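Local coordinates for beta-N-acetylhexosaminidase (Bacteroides fragilis, PDB 4PYS), which probably removes terminal beta-linked N-acetylhexosamine units from glycans by hydrolysis, as family 20 glycoside hydrolases do, at residues H167-L172 with E223-G228; R81-P86 with C121-D126. One frame throughout, in Å; residues are numbered along the deposited sequence.

Interaction 1 of 2, residues H167-L172 with E223-G228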
loop_
_atom_site.group_PDB
_atom_site.type_symbol
_atom_site.label_atom_id
_atom_site.label_comp_id
_atom_site.label_asym_id
_atom_site.label_seq_id
_atom_site.Cartn_x
_atom_site.Cartn_y
_atom_site.Cartn_z
ATOM N N HIS A 167 -8.232 0.351 -1.262
ATOM C CA HIS A 167 -9.372 1.130 -0.796
ATOM C C HIS A 167 -10.538 0.725 -1.686
ATOM O O HIS A 167 -10.665 1.211 -2.809
ATOM C CB HIS A 167 -9.048 2.629 -0.925
ATOM C CG HIS A 167 -10.094 3.541 -0.352
ATOM N ND1 HIS A 167 -10.122 3.910 0.976
ATOM C CD2 HIS A 167 -11.135 4.181 -0.940
ATOM C CE1 HIS A 167 -11.148 4.718 1.188
ATOM N NE2 HIS A 167 -11.779 4.898 0.040
ATOM N N LEU A 168 -11.375 -0.179 -1.178
ATOM C CA LEU A 168 -12.354 -0.904 -1.984
ATOM C C LEU A 168 -13.774 -0.372 -1.914
ATOM O O LEU A 168 -14.619 -0.771 -2.713
ATOM C CB LEU A 168 -12.393 -2.376 -1.545
ATOM C CG LEU A 168 -11.219 -3.218 -2.026
ATOM C CD1 LEU A 168 -11.013 -4.409 -1.085
ATOM C CD2 LEU A 168 -11.496 -3.695 -3.434
ATOM N N THR A 169 -14.064 0.494 -0.947
ATOM C CA THR A 169 -15.438 0.955 -0.773
ATOM C C THR A 169 -15.459 2.454 -0.597
ATOM O O THR A 169 -14.605 3.022 0.083
ATOM C CB THR A 169 -16.120 0.315 0.454
ATOM O OG1 THR A 169 -15.536 0.849 1.652
ATOM C CG2 THR A 169 -15.955 -1.207 0.429
ATOM N N GLU A 170 -16.443 3.084 -1.221
ATOM C CA GLU A 170 -16.586 4.532 -1.205
ATOM C C GLU A 170 -18.045 4.829 -1.460
ATOM O O GLU A 170 -18.802 3.930 -1.856
ATOM C CB GLU A 170 -15.767 5.153 -2.334
ATOM C CG GLU A 170 -14.379 5.590 -1.919
ATOM C CD GLU A 170 -14.431 6.709 -0.905
ATOM O OE1 GLU A 170 -15.432 7.456 -0.919
ATOM O OE2 GLU A 170 -13.485 6.836 -0.094
ATOM N N GLY A 171 -18.448 6.082 -1.258
ATOM C CA GLY A 171 -19.812 6.482 -1.574
ATOM C C GLY A 171 -20.104 6.236 -3.048
ATOM O O GLY A 171 -21.216 5.879 -3.424
ATOM N N LEU A 172 -19.073 6.396 -3.875
ATOM C CA LEU A 172 -19.204 6.272 -5.322
ATOM C C LEU A 172 -19.013 4.856 -5.836
ATOM O O LEU A 172 -19.039 4.636 -7.047
ATOM C CB LEU A 172 -18.173 7.161 -6.017
ATOM C CG LEU A 172 -18.595 8.583 -6.354
ATOM C CD1 LEU A 172 -17.385 9.399 -6.782
ATOM C CD2 LEU A 172 -19.656 8.565 -7.439
ATOM N N GLU A 223 -9.508 -2.148 2.706
ATOM C CA GLU A 223 -10.199 -1.134 3.507
ATOM C C GLU A 223 -11.704 -1.191 3.237
ATOM O O GLU A 223 -12.151 -1.005 2.104
ATOM C CB GLU A 223 -9.687 0.272 3.216
ATOM C CG GLU A 223 -10.354 1.352 4.086
ATOM C CD GLU A 223 -9.854 2.752 3.798
ATOM O OE1 GLU A 223 -8.797 2.903 3.140
ATOM O OE2 GLU A 223 -10.505 3.725 4.234
ATOM N N ILE A 224 -12.463 -1.458 4.290
ATOM C CA ILE A 224 -13.916 -1.433 4.225
ATOM C C ILE A 224 -14.343 -0.243 5.066
ATOM O O ILE A 224 -14.260 -0.287 6.295
ATOM C CB ILE A 224 -14.527 -2.703 4.822
ATOM C CG1 ILE A 224 -13.796 -3.947 4.305
ATOM C CG2 ILE A 224 -16.030 -2.771 4.508
ATOM C CD1 ILE A 224 -13.915 -4.143 2.795
ATOM N N ASP A 225 -14.793 0.820 4.408
ATOM C CA ASP A 225 -15.118 2.059 5.104
ATOM C C ASP A 225 -16.429 2.011 5.863
ATOM O O ASP A 225 -17.468 1.636 5.322
ATOM C CB ASP A 225 -15.121 3.235 4.133
ATOM C CG ASP A 225 -13.792 3.903 4.075
ATOM O OD1 ASP A 225 -12.897 3.373 4.754
ATOM O OD2 ASP A 225 -13.633 4.926 3.380
HETATM N N MSE A 226 -16.360 2.405 7.126
HETATM C CA MSE A 226 -17.529 2.478 7.976
HETATM C C MSE A 226 -17.179 3.476 9.078
HETATM O O MSE A 226 -16.012 3.579 9.472
HETATM C CB MSE A 226 -17.858 1.094 8.542
HETATM C CG MSE A 226 -16.676 0.396 9.196
HETATM SE SE MSE A 226 -17.101 -1.436 9.721
HETATM C CE MSE A 226 -17.100 -2.246 7.941
ATOM N N PRO A 227 -18.175 4.237 9.563
ATOM C CA PRO A 227 -19.586 4.178 9.157
ATOM C C PRO A 227 -19.880 5.064 7.952
ATOM O O PRO A 227 -20.964 4.963 7.373
ATOM C CB PRO A 227 -20.312 4.723 10.386
ATOM C CG PRO A 227 -19.353 5.730 10.947
ATOM C CD PRO A 227 -17.961 5.202 10.658
ATOM N N GLY A 228 -18.926 5.914 7.578
ATOM C CA GLY A 228 -19.109 6.828 6.462
ATOM C C GLY A 228 -18.751 6.173 5.142
ATOM O O GLY A 228 -18.441 4.981 5.110
HETATM O O HOH W 1 -12.395 1.730 1.241
HETATM O O HOH W 2 -18.087 1.937 2.700
#
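H167 and E223 are joined by a hydrogen bond of 2.7 Å from H167 ND1 to E223 OE1, 161° at the hydrogen. OE1 sits close to the plane of the imidazole, but the ring meets the carboxylate from above its plane, the two groups standing 83° apart. With CG anti to the backbone N (chi1 -174°), the ring of H167 also turns NE2 to E170, where OE2 accepts at 2.6 Å through its anti lone pair. The next link is T169 OG1, which accepts from D225 N at 2.9 Å. One water accepts from T169 N and donates to E223 O; a second bridges T169 OG1 and D225 O. D225 OD2 lies 3.3 Å from H167 CE1, its carboxylate nearly perpendicular to the ring. Outward, W436 packs edge-to-face on H167, while T169 and I224 rest on W174. H167 and E223 pair as a parallel bridge near the C-terminal ends of barrel strands 163-170 and 219-223, where a TIM-barrel enzyme carries its active site; beyond E223 the chain leaves as a loop. Donating to carboxylates through both nitrogens fixes the rotation of the H167 ring, and further bonds from H165 and W341 position E223 within this buried polar network.

Interaction 2 of 2, residues R81-P86 with C121-D126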
loop_
_atom_site.group_PDB
_atom_site.type_symbol
_atom_site.label_atom_id
_atom_site.label_comp_id
_atom_site.label_asym_id
_atom_site.label_seq_id
_atom_site.Cartn_x
_atom_site.Cartn_y
_atom_site.Cartn_z
ATOM N N ARG A 81 21.456 -10.657 1.652
ATOM C CA ARG A 81 22.812 -10.373 1.216
ATOM C C ARG A 81 22.975 -11.024 -0.146
ATOM O O ARG A 81 22.506 -12.149 -0.367
ATOM C CB ARG A 81 23.830 -10.946 2.212
ATOM C CG ARG A 81 25.289 -10.680 1.847
ATOM C CD ARG A 81 26.245 -11.374 2.821
ATOM N NE ARG A 81 26.035 -10.938 4.203
ATOM C CZ ARG A 81 25.380 -11.645 5.122
ATOM N NH1 ARG A 81 24.879 -12.838 4.820
ATOM N NH2 ARG A 81 25.223 -11.164 6.349
ATOM N N ILE A 82 23.605 -10.303 -1.066
ATOM C CA ILE A 82 23.931 -10.855 -2.377
ATOM C C ILE A 82 25.430 -10.783 -2.545
ATOM O O ILE A 82 26.011 -9.718 -2.339
ATOM C CB ILE A 82 23.301 -10.032 -3.514
ATOM C CG1 ILE A 82 21.766 -10.091 -3.471
ATOM C CG2 ILE A 82 23.793 -10.540 -4.866
ATOM C CD1 ILE A 82 21.079 -9.153 -4.489
ATOM N N ARG A 83 26.068 -11.898 -2.896
ATOM C CA ARG A 83 27.473 -11.866 -3.295
ATOM C C ARG A 83 27.572 -12.379 -4.711
ATOM O O ARG A 83 27.215 -13.528 -4.983
ATOM C CB ARG A 83 28.347 -12.721 -2.373
ATOM C CG ARG A 83 28.581 -12.111 -1.005
ATOM C CD ARG A 83 29.293 -13.103 -0.093
ATOM N NE ARG A 83 28.353 -14.082 0.450
ATOM C CZ ARG A 83 28.720 -15.244 0.973
ATOM N NH1 ARG A 83 30.007 -15.574 1.006
ATOM N NH2 ARG A 83 27.804 -16.079 1.451
ATOM N N VAL A 84 28.026 -11.519 -5.618
ATOM C CA VAL A 84 28.324 -11.932 -6.986
ATOM C C VAL A 84 29.834 -12.047 -7.117
ATOM O O VAL A 84 30.547 -11.067 -6.896
ATOM C CB VAL A 84 27.803 -10.901 -8.015
ATOM C CG1 VAL A 84 28.192 -11.312 -9.436
ATOM C CG2 VAL A 84 26.293 -10.743 -7.904
ATOM N N THR A 85 30.320 -13.247 -7.445
ATOM C CA THR A 85 31.740 -13.472 -7.692
ATOM C C THR A 85 31.884 -13.847 -9.164
ATOM O O THR A 85 30.872 -14.026 -9.847
ATOM C CB THR A 85 32.300 -14.606 -6.796
ATOM O OG1 THR A 85 31.840 -15.878 -7.272
ATOM C CG2 THR A 85 31.881 -14.416 -5.352
ATOM N N PRO A 86 33.129 -13.939 -9.677
ATOM C CA PRO A 86 33.272 -14.379 -11.070
ATOM C C PRO A 86 32.797 -15.816 -11.317
ATOM O O PRO A 86 32.678 -16.212 -12.473
ATOM C CB PRO A 86 34.783 -14.282 -11.314
ATOM C CG PRO A 86 35.245 -13.223 -10.374
ATOM C CD PRO A 86 34.388 -13.377 -9.147
ATOM N N CYS A 121 30.606 -7.907 -10.272
ATOM C CA CYS A 121 30.880 -8.499 -8.969
ATOM C C CYS A 121 30.630 -7.481 -7.862
ATOM O O CYS A 121 30.890 -6.283 -8.030
ATOM C CB CYS A 121 32.301 -9.053 -8.920
ATOM S SG CYS A 121 32.535 -10.416 -10.084
ATOM N N VAL A 122 30.103 -7.955 -6.738
ATOM C CA VAL A 122 29.603 -7.053 -5.707
ATOM C C VAL A 122 29.237 -7.837 -4.456
ATOM O O VAL A 122 28.987 -9.043 -4.515
ATOM C CB VAL A 122 28.351 -6.289 -6.218
ATOM C CG1 VAL A 122 27.136 -7.211 -6.274
ATOM C CG2 VAL A 122 28.046 -5.075 -5.346
ATOM N N GLU A 123 29.247 -7.159 -3.314
ATOM C CA GLU A 123 28.528 -7.654 -2.151
ATOM C C GLU A 123 27.539 -6.586 -1.709
ATOM O O GLU A 123 27.916 -5.439 -1.449
ATOM C CB GLU A 123 29.484 -8.021 -1.011
ATOM C CG GLU A 123 28.765 -8.579 0.213
ATOM C CD GLU A 123 29.719 -9.189 1.231
ATOM O OE1 GLU A 123 30.886 -9.470 0.878
ATOM O OE2 GLU A 123 29.291 -9.386 2.384
ATOM N N ILE A 124 26.269 -6.963 -1.658
ATOM C CA ILE A 124 25.206 -6.061 -1.242
ATOM C C ILE A 124 24.598 -6.628 0.029
ATOM O O ILE A 124 24.258 -7.812 0.075
ATOM C CB ILE A 124 24.113 -6.002 -2.316
ATOM C CG1 ILE A 124 24.679 -5.441 -3.622
ATOM C CG2 ILE A 124 22.944 -5.144 -1.846
ATOM C CD1 ILE A 124 23.754 -5.664 -4.817
ATOM N N THR A 125 24.494 -5.795 1.063
ATOM C CA THR A 125 23.849 -6.186 2.311
ATOM C C THR A 125 22.774 -5.157 2.568
ATOM O O THR A 125 23.056 -3.946 2.545
ATOM C CB THR A 125 24.844 -6.173 3.484
ATOM O OG1 THR A 125 26.013 -6.925 3.122
ATOM C CG2 THR A 125 24.207 -6.798 4.714
ATOM N N ASP A 126 21.544 -5.602 2.809
ATOM C CA ASP A 126 20.427 -4.661 2.688
ATOM C C ASP A 126 19.238 -5.100 3.558
ATOM O O ASP A 126 18.989 -6.295 3.742
ATOM C CB ASP A 126 20.025 -4.580 1.206
ATOM C CG ASP A 126 19.223 -3.345 0.872
ATOM O OD1 ASP A 126 19.255 -2.369 1.667
ATOM O OD2 ASP A 126 18.590 -3.346 -0.218
HETATM O O HOH W 3 27.523 -8.349 4.621
#
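Two antiparallel strands of the N-terminal sheet, in the family 20 domain 2 region, meet here: strand 81-84 runs against strand 121-126, the axes of these short segments approaching to 4.7 Å. I82 and I124 form one hydrogen-bonded pair, both N-to-O distances being 2.8 Å (I82 N to I124 O and I124 N to I82 O). V84 and V122 form the other, whose bond from V122 N to V84 O is longer at 3.1 Å. On the face carrying I82, V84, V122 and I124 the contact is apolar; V84 CG2 meets V122 CG1 at 4.0 Å, and helix 96-109 packs over I82 and V122. The opposite face bears R81, R83, E123 and T125. There R83 and E123 run side by side, pointing the same way, and touch through their aliphatic parts, R83 CG to E123 CG at 3.7 Å. R81 lies alongside E123 too, but R81 NE stays 4.0 Å from E123 OE2, beyond a salt bridge. A water in the guanidinium plane joins them, accepting from R81 NE and donating to E123 OE2, and also lies 2.6 Å from T125 OG1. The arginines find their salt bridges elsewhere, R81 with D72 and E92, R83 with E92. Beyond the paired residues, C121 SG packs against the P86 ring, 3.6 Å from P86 CD.

Overall arrangement
The two contacts belong to different parts of the chain, on opposite sides of its centre, with centres 45 Å apart and no atoms touching. Interaction 1 is wholly buried in the catalytic barrel, where parallel neighbours give way to loops; interaction 2 is a partly buried pairing in the N-terminal sheet, with one face against a helix and the other bearing charged and polar side chains. Regular backbone bonds carry interaction 2, whereas side-chain bonds and bridging waters dominate interaction 1. Water enters both: in 81-86 with 121-126 it mediates between opposite charges, while in 167-172 with 223-228 it links backbone and hydroxyl groups beside a buried histidine–acid network.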